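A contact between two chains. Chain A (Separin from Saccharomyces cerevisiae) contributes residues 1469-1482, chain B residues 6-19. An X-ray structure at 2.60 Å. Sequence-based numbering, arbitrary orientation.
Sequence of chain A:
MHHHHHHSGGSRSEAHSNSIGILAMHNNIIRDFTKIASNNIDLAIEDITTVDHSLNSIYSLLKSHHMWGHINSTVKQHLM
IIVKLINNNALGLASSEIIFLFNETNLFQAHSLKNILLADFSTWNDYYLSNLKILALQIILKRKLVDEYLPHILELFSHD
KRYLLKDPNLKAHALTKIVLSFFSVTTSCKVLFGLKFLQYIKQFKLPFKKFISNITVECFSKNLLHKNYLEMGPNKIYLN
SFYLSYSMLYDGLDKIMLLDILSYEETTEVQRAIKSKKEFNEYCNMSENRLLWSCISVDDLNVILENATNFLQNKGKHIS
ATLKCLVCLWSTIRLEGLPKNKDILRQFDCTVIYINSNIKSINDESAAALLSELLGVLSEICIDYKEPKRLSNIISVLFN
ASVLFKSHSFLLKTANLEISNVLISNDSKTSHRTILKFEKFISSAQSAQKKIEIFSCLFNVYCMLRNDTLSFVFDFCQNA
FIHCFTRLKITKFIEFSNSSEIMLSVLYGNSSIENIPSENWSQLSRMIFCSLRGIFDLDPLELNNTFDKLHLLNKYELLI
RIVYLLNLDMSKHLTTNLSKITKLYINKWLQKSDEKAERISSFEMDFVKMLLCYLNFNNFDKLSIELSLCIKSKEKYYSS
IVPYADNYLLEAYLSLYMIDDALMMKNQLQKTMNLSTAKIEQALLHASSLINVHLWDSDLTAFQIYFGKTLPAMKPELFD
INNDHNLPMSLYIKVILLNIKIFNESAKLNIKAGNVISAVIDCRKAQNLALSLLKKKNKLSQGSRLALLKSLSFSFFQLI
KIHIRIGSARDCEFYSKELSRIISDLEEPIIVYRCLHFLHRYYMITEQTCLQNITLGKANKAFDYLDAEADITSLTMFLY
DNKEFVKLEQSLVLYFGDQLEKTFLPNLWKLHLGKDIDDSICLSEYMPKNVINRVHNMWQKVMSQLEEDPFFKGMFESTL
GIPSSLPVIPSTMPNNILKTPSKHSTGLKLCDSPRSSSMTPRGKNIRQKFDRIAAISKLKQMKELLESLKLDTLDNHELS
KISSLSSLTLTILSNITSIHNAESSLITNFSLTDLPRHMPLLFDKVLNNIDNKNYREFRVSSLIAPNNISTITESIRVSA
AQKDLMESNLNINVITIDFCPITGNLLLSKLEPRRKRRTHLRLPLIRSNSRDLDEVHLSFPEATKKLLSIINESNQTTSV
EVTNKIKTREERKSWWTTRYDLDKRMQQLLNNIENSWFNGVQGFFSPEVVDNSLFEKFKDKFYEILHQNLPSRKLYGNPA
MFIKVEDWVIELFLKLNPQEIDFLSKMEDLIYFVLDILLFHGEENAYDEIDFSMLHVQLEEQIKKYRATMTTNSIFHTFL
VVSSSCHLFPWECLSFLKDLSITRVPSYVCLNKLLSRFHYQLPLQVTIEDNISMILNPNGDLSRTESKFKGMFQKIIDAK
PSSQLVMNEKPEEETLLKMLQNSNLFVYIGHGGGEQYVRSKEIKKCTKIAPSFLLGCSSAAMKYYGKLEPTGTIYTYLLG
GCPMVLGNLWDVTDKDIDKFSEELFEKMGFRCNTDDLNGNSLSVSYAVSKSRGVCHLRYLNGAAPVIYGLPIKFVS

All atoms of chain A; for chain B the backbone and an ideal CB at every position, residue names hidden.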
# COMPACT_ATOMS: atom_id res chain seq x y z
N ILE A 1469 -43.21 19.40 16.51
CA ILE A 1469 -43.52 20.40 15.50
C ILE A 1469 -42.31 21.32 15.20
O ILE A 1469 -41.87 22.08 16.06
CB ILE A 1469 -44.73 21.26 15.91
CG1 ILE A 1469 -45.89 20.37 16.37
CG2 ILE A 1469 -45.16 22.18 14.79
CD1 ILE A 1469 -47.17 21.10 16.57
N GLY A 1470 -41.80 21.26 13.99
CA GLY A 1470 -40.65 22.05 13.59
C GLY A 1470 -40.09 21.36 12.36
O GLY A 1470 -40.71 20.41 11.89
N HIS A 1471 -38.95 21.80 11.85
CA HIS A 1471 -38.44 21.21 10.62
C HIS A 1471 -38.04 19.76 10.78
O HIS A 1471 -37.43 19.39 11.78
CB HIS A 1471 -37.25 21.98 10.07
CG HIS A 1471 -36.69 21.41 8.81
ND1 HIS A 1471 -35.70 20.44 8.80
CD2 HIS A 1471 -36.99 21.66 7.51
CE1 HIS A 1471 -35.41 20.13 7.55
NE2 HIS A 1471 -36.17 20.85 6.75
N GLY A 1472 -38.41 18.96 9.78
CA GLY A 1472 -38.01 17.57 9.69
C GLY A 1472 -38.53 16.71 10.82
O GLY A 1472 -39.66 16.86 11.27
N GLY A 1473 -37.68 15.80 11.28
CA GLY A 1473 -38.04 14.91 12.36
C GLY A 1473 -37.03 14.96 13.49
O GLY A 1473 -36.91 14.01 14.27
N GLY A 1474 -36.30 16.07 13.58
CA GLY A 1474 -35.42 16.32 14.71
C GLY A 1474 -33.99 15.83 14.55
O GLY A 1474 -33.27 15.67 15.55
N GLU A 1475 -33.58 15.60 13.30
CA GLU A 1475 -32.23 15.15 12.97
C GLU A 1475 -31.18 16.13 13.48
O GLU A 1475 -30.06 15.74 13.84
CB GLU A 1475 -32.09 14.99 11.45
CG GLU A 1475 -33.27 14.35 10.78
CD GLU A 1475 -34.39 15.34 10.48
OE1 GLU A 1475 -34.15 16.57 10.56
OE2 GLU A 1475 -35.50 14.89 10.17
N GLN A 1476 -31.54 17.40 13.49
CA GLN A 1476 -30.64 18.46 13.89
C GLN A 1476 -30.39 18.46 15.41
O GLN A 1476 -29.53 19.19 15.90
CB GLN A 1476 -31.18 19.81 13.41
CG GLN A 1476 -32.56 20.19 13.99
CD GLN A 1476 -33.74 19.70 13.15
OE1 GLN A 1476 -33.87 18.51 12.87
NE2 GLN A 1476 -34.59 20.62 12.74
N TYR A 1477 -31.14 17.64 16.15
CA TYR A 1477 -30.99 17.55 17.61
C TYR A 1477 -30.65 16.14 18.09
O TYR A 1477 -30.41 15.94 19.28
CB TYR A 1477 -32.28 18.02 18.31
CG TYR A 1477 -32.85 19.31 17.75
CD1 TYR A 1477 -32.07 20.45 17.64
CD2 TYR A 1477 -34.16 19.36 17.31
CE1 TYR A 1477 -32.59 21.62 17.12
CE2 TYR A 1477 -34.68 20.51 16.78
CZ TYR A 1477 -33.90 21.64 16.69
OH TYR A 1477 -34.43 22.79 16.17
N VAL A 1478 -30.64 15.16 17.20
CA VAL A 1478 -30.29 13.80 17.60
C VAL A 1478 -29.90 12.98 16.39
O VAL A 1478 -30.56 13.02 15.36
CB VAL A 1478 -31.45 13.11 18.33
CG1 VAL A 1478 -32.71 13.13 17.49
CG2 VAL A 1478 -31.07 11.69 18.73
N ARG A 1479 -28.80 12.25 16.52
CA ARG A 1479 -28.21 11.55 15.39
C ARG A 1479 -29.01 10.33 14.99
O ARG A 1479 -29.66 9.70 15.84
CB ARG A 1479 -26.78 11.14 15.72
CG ARG A 1479 -25.85 12.31 15.94
CD ARG A 1479 -24.55 11.83 16.52
NE ARG A 1479 -24.65 11.56 17.95
CZ ARG A 1479 -23.77 10.84 18.63
NH1 ARG A 1479 -23.91 10.64 19.94
NH2 ARG A 1479 -22.74 10.31 17.98
N SER A 1480 -28.97 10.00 13.70
CA SER A 1480 -29.63 8.82 13.15
C SER A 1480 -29.24 7.58 13.96
O SER A 1480 -30.06 6.71 14.24
CB SER A 1480 -29.25 8.64 11.67
OG SER A 1480 -29.44 9.82 10.89
N LYS A 1481 -27.97 7.54 14.37
CA LYS A 1481 -27.34 6.38 15.02
C LYS A 1481 -27.97 5.94 16.32
O LYS A 1481 -28.11 4.74 16.57
CB LYS A 1481 -25.87 6.70 15.28
CG LYS A 1481 -25.17 7.28 14.08
CD LYS A 1481 -24.51 6.18 13.26
CE LYS A 1481 -23.44 5.43 14.07
NZ LYS A 1481 -22.67 4.47 13.22
N GLU A 1482 -28.32 6.90 17.16
CA GLU A 1482 -28.82 6.61 18.49
C GLU A 1482 -30.31 6.24 18.49
O GLU A 1482 -30.74 5.41 19.29
CB GLU A 1482 -28.59 7.81 19.42
CG GLU A 1482 -27.67 7.50 20.60
CD GLU A 1482 -26.26 7.11 20.18
OE1 GLU A 1482 -25.73 7.64 19.17
OE2 GLU A 1482 -25.67 6.25 20.87
N UNK B 6 -42.27 28.55 6.32
CA UNK B 6 -41.68 27.26 6.60
C UNK B 6 -40.50 27.35 7.55
O UNK B 6 -39.71 28.27 7.46
CB UNK B 6 -41.24 26.60 5.29
N UNK B 7 -40.35 26.39 8.43
CA UNK B 7 -39.21 26.44 9.34
C UNK B 7 -37.89 26.46 8.58
O UNK B 7 -37.84 26.00 7.43
CB UNK B 7 -39.24 25.25 10.30
N UNK B 8 -36.85 26.99 9.20
CA UNK B 8 -35.54 27.04 8.57
C UNK B 8 -34.98 25.64 8.39
O UNK B 8 -35.05 24.81 9.28
CB UNK B 8 -34.58 27.90 9.40
N UNK B 9 -34.44 25.39 7.21
CA UNK B 9 -33.91 24.07 6.95
C UNK B 9 -32.52 24.01 7.59
O UNK B 9 -31.55 24.55 7.08
CB UNK B 9 -33.86 23.77 5.45
N UNK B 10 -32.49 23.40 8.76
CA UNK B 10 -31.27 23.26 9.54
C UNK B 10 -30.39 22.15 9.03
O UNK B 10 -30.60 21.62 7.97
CB UNK B 10 -31.61 23.01 11.01
N UNK B 11 -29.38 21.81 9.81
CA UNK B 11 -28.44 20.77 9.43
C UNK B 11 -28.64 19.52 10.25
O UNK B 11 -28.70 19.57 11.48
CB UNK B 11 -27.00 21.27 9.58
N UNK B 12 -28.74 18.38 9.57
CA UNK B 12 -28.78 17.14 10.35
C UNK B 12 -27.44 16.93 11.04
O UNK B 12 -26.40 17.17 10.41
CB UNK B 12 -29.12 15.94 9.46
N UNK B 13 -27.45 16.55 12.32
CA UNK B 13 -26.23 16.15 13.02
C UNK B 13 -25.47 15.18 12.13
O UNK B 13 -26.05 14.23 11.61
CB UNK B 13 -26.54 15.52 14.38
N UNK B 14 -24.16 15.41 11.94
CA UNK B 14 -23.41 14.68 10.92
C UNK B 14 -23.36 13.18 11.16
O UNK B 14 -23.20 12.71 12.29
CB UNK B 14 -21.98 15.22 10.84
N UNK B 15 -23.54 12.42 10.08
CA UNK B 15 -23.41 10.97 10.14
C UNK B 15 -21.94 10.60 10.05
O UNK B 15 -21.24 11.08 9.15
CB UNK B 15 -24.21 10.30 9.02
N UNK B 16 -21.45 9.76 10.96
CA UNK B 16 -20.09 9.22 10.84
C UNK B 16 -20.06 7.71 11.12
O UNK B 16 -20.14 7.28 12.27
CB UNK B 16 -19.15 9.95 11.80
N UNK B 17 -19.91 6.91 10.07
CA UNK B 17 -20.06 5.46 10.16
C UNK B 17 -18.94 4.79 10.92
O UNK B 17 -17.82 5.29 10.91
CB UNK B 17 -20.15 4.86 8.76
N UNK B 18 -19.28 3.68 11.58
CA UNK B 18 -18.31 2.65 11.97
C UNK B 18 -17.05 3.19 12.68
O UNK B 18 -15.94 2.74 12.39
CB UNK B 18 -17.88 1.87 10.72
N UNK B 19 -17.23 4.15 13.60
CA UNK B 19 -16.12 4.72 14.37
C UNK B 19 -14.95 5.23 13.54
O UNK B 19 -13.78 5.10 13.93
CB UNK B 19 -15.60 3.67 15.35

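Position 6 starts the stretch with its CB sideways, and nothing of this chain A stretch lies near it, so the stretch sets no preference. The residue is Ala6(B), which makes no contact with it.

At position 7 the CB points toward chain A, 3.8 Å from His1471(A) N. Phi of -58° is compatible with proline. A compact apolar side chain would suit. It is Pro7(B), whose CG packs 3.8 Å from His1471(A) CB.

Position 8 turns its CB away, so most side chains would do. Gln8(B) extends outward. Its backbone O lies 3.7 Å from His1471(A) CB.

Position 9 lies over the His1471(A) ring. Its CA sits 4.0 Å from the ring centroid, nearly along the normal, a CH-pi contact that depends on backbone rather than side chain. The CB is sideways, so a long or polar residue is possible. Arg9(B) brings CG within 3.5 Å of His1471(A) NE2, then its end leads away.

Position 10 points toward chain A, its CB 4.0 Å from Gln1476(A) CB. The amide of Gln1476(A) and the hydroxyl of Tyr1477(A) lie beyond, so a side chain of medium length with a polar end would suit. It is Gln10(B). Its OE1 is 2.8 Å from Tyr1477(A) OH. Its NE2 is modelled 1.3 Å from Gln1476(A) NE2, a covalent distance between the two side chains.

Position 11 faces away, and a polar residue is as likely as any. In Glu11(B) it is the backbone that counts: O accepts a CA-H...O contact from Gln1476(A) CA at 3.3 Å.

Position 12 has a sideways CB 3.7 Å from Glu1475(A) CB. Phi of -67° admits proline, though other small residues fit. Pro12(B) touches Glu1475(A) CB through its own CB at 3.9 Å.

Position 13 is anchored by its backbone: N donates a hydrogen bond to Glu1475(A) O at 3.1 Å. The CB points toward chain A, near Arg1479(A) CG, so a branched aliphatic residue would suit. Leu13(B) places CD1 3.7 Å from Val1478(A) N and 3.6 Å from Arg1479(A) CG.

Position 14 points away and is unconstrained by this chain A stretch; it is Pro14(B).

Position 15 has a sideways CB with nothing close. A long side chain could still reach Lys1481(A). Tyr15(B) does, with CE1 3.3 Å from Lys1481(A) CD.

Position 16 is also sideways and permissive. The backbone O of Val16(B) is 3.9 Å from Lys1481(A) NZ.

Position 17 turns away, and phi of -70° admits proline among others; it is Pro17(B). Position 18 also turns away, but its positive phi disfavours beta-branched residues and excludes proline, and is easiest for glycine or asparagine; the residue is nevertheless Glu18(B).

Position 19 has positive phi, which favours glycine, and it is Gly19(B).

Chain B 6-19: APQRQEPLPYVPEG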
# COMPACT_ATOMS: atom_id res chain seq x y z
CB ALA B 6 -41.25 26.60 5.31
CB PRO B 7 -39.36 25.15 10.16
CG PRO B 7 -40.18 24.26 9.32
CD PRO B 7 -41.13 25.16 8.59
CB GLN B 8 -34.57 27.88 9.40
CG GLN B 8 -35.10 29.27 9.73
CD GLN B 8 -34.05 30.14 10.41
OE1 GLN B 8 -32.85 29.86 10.34
NE2 GLN B 8 -34.51 31.20 11.07
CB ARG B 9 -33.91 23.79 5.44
CG ARG B 9 -35.35 23.64 4.87
CD ARG B 9 -35.44 23.76 3.33
NE ARG B 9 -34.41 24.65 2.83
CZ ARG B 9 -33.64 24.41 1.77
NH1 ARG B 9 -32.70 25.28 1.41
NH2 ARG B 9 -33.81 23.29 1.06
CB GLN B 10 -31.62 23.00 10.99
CG GLN B 10 -32.96 23.58 11.41
CD GLN B 10 -33.46 22.96 12.69
OE1 GLN B 10 -33.25 23.50 13.77
NE2 GLN B 10 -34.12 21.82 12.58
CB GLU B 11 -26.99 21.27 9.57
CG GLU B 11 -26.66 22.37 8.57
CD GLU B 11 -25.24 22.92 8.76
OE1 GLU B 11 -24.58 22.58 9.78
OE2 GLU B 11 -24.78 23.69 7.90
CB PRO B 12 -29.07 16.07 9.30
CG PRO B 12 -28.54 16.66 8.02
CD PRO B 12 -28.68 18.14 8.12
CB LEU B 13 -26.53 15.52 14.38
CG LEU B 13 -26.88 16.44 15.56
CD1 LEU B 13 -26.96 15.64 16.85
CD2 LEU B 13 -25.88 17.58 15.68
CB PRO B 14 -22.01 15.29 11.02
CG PRO B 14 -21.91 15.74 12.42
CD PRO B 14 -23.29 16.25 12.78
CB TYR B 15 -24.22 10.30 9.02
CG TYR B 15 -24.04 8.81 8.99
CD1 TYR B 15 -24.57 8.01 10.00
CD2 TYR B 15 -23.31 8.20 7.98
CE1 TYR B 15 -24.38 6.64 10.00
CE2 TYR B 15 -23.12 6.83 7.97
CZ TYR B 15 -23.66 6.05 8.98
OH TYR B 15 -23.48 4.69 8.99
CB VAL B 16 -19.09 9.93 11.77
CG1 VAL B 16 -17.72 9.31 11.58
CG2 VAL B 16 -19.03 11.41 11.47
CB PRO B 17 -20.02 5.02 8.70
CG PRO B 17 -19.15 6.02 8.07
CD PRO B 17 -19.51 7.33 8.72
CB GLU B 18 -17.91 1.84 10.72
CG GLU B 18 -19.01 0.90 10.16
CD GLU B 18 -19.19 0.98 8.63
OE1 GLU B 18 -18.22 1.31 7.91
OE2 GLU B 18 -20.33 0.70 8.15
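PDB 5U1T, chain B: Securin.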